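Side-chain contact in glial cell-derived neurotrophic factor (Rattus norvegicus, PDB 1AGQ), which probably signals as a cystine-knot growth factor of the transforming growth factor beta superfamily that supports neurons by binding cell-surface receptors: residues S113-D116 against D117-Y121. Residues are numbered along the deposited sequence; the frame is centred on the assembly and turned at random.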
# COMPACT_ATOMS: atom_id res chain seq x y z
N SER B 113 -14.80 21.86 8.96
CA SER B 113 -15.39 23.12 9.42
C SER B 113 -15.83 22.90 10.85
O SER B 113 -16.35 21.82 11.19
CB SER B 113 -16.63 23.47 8.60
OG SER B 113 -16.30 24.00 7.34
N PHE B 114 -15.64 23.90 11.71
CA PHE B 114 -16.08 23.76 13.09
C PHE B 114 -16.14 25.12 13.74
O PHE B 114 -15.56 26.10 13.24
CB PHE B 114 -15.16 22.81 13.90
CG PHE B 114 -13.76 23.32 14.07
CD1 PHE B 114 -12.79 23.09 13.08
CD2 PHE B 114 -13.39 24.03 15.21
CE1 PHE B 114 -11.49 23.57 13.24
CE2 PHE B 114 -12.09 24.51 15.37
CZ PHE B 114 -11.14 24.28 14.38
N LEU B 115 -16.88 25.20 14.84
CA LEU B 115 -16.96 26.44 15.58
C LEU B 115 -16.13 26.16 16.83
O LEU B 115 -16.22 25.07 17.42
CB LEU B 115 -18.42 26.79 15.93
CG LEU B 115 -19.43 27.01 14.78
CD1 LEU B 115 -20.78 27.44 15.35
CD2 LEU B 115 -18.92 28.07 13.81
N ASP B 116 -15.28 27.11 17.20
CA ASP B 116 -14.45 26.91 18.39
C ASP B 116 -15.26 27.24 19.63
O ASP B 116 -16.46 27.51 19.54
CB ASP B 116 -13.18 27.75 18.31
CG ASP B 116 -13.42 29.25 18.42
OD1 ASP B 116 -14.55 29.68 18.74
OD2 ASP B 116 -12.45 30.00 18.16
N ASP B 117 -14.60 27.21 20.79
CA ASP B 117 -15.27 27.48 22.06
C ASP B 117 -15.97 28.83 22.10
O ASP B 117 -16.95 29.00 22.83
CB ASP B 117 -14.26 27.34 23.20
CG ASP B 117 -13.95 25.89 23.52
OD1 ASP B 117 -14.80 25.02 23.25
OD2 ASP B 117 -12.84 25.62 24.05
N SER B 118 -15.47 29.79 21.33
CA SER B 118 -16.08 31.12 21.29
C SER B 118 -17.04 31.27 20.10
O SER B 118 -17.41 32.38 19.72
CB SER B 118 -15.01 32.19 21.18
OG SER B 118 -14.17 32.18 22.32
N LEU B 119 -17.44 30.14 19.53
CA LEU B 119 -18.35 30.12 18.39
C LEU B 119 -17.77 30.74 17.10
O LEU B 119 -18.50 31.04 16.15
CB LEU B 119 -19.67 30.80 18.77
CG LEU B 119 -20.86 29.86 19.02
CD1 LEU B 119 -20.43 28.52 19.58
CD2 LEU B 119 -21.82 30.53 19.96
N VAL B 120 -16.45 30.92 17.08
CA VAL B 120 -15.78 31.46 15.90
C VAL B 120 -15.62 30.32 14.88
O VAL B 120 -15.19 29.21 15.21
CB VAL B 120 -14.38 32.01 16.24
CG1 VAL B 120 -13.59 32.27 14.96
CG2 VAL B 120 -14.52 33.28 17.07
N TYR B 121 -16.01 30.60 13.65
CA TYR B 121 -15.95 29.62 12.57
C TYR B 121 -14.53 29.46 12.04
O TYR B 121 -13.82 30.45 11.83
CB TYR B 121 -16.88 30.06 11.43
CG TYR B 121 -16.77 29.18 10.20
CD1 TYR B 121 -15.77 29.40 9.25
CD2 TYR B 121 -17.68 28.16 9.96
CE1 TYR B 121 -15.68 28.61 8.11
CE2 TYR B 121 -17.60 27.37 8.83
CZ TYR B 121 -16.60 27.60 7.91
OH TYR B 121 -16.55 26.81 6.78
O HOH W 1 -15.45 24.01 20.28
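With CG of D116 wedged between its backbone N and carbonyl carbon (chi1 68°), the carboxylate folds over the following turn, where V120 N donates a hydrogen bond to D116 OD1 at 2.8 Å. That N-H comes from above the carboxylate plane, 49° out of it, in a fairly straight bond. The same oxygen takes a weak hydrogen bond from S118 N. The backbone closes the loop around this group: L119 N donates to D116 O at 2.8 Å in a type I turn from D116 to L119, and D116 N donates a hydrogen bond to V120 O at 2.9 Å. D116 OD2 lies 3.4 Å from V120 CB and is also hydrogen-bonded to H122 NE2. Cut back to an alanine here, the side chain would probably leave the amides of S118 and V120 without their shared acceptor and the H122 imidazole without this partner. Toward the strands, L115 and Y121 form a non-hydrogen-bonded antiparallel pair; CD2 of L115 rests 3.7 Å from Y121 CB, at the edge of the ring. With CG of Y121 anti to its backbone N (chi1 174°), the ring runs back along strand 112-115, and Y121 OH ends 2.9 Å from S113 OG, joined by a hydrogen bond. The example illustrates how one aspartate can organise a beta-hairpin tip: in this exposed loop joining strands 112-115 and 121-124, backbone N-H groups converging on OD1 probably help to stabilise its negative charge and hold the carboxylate in place.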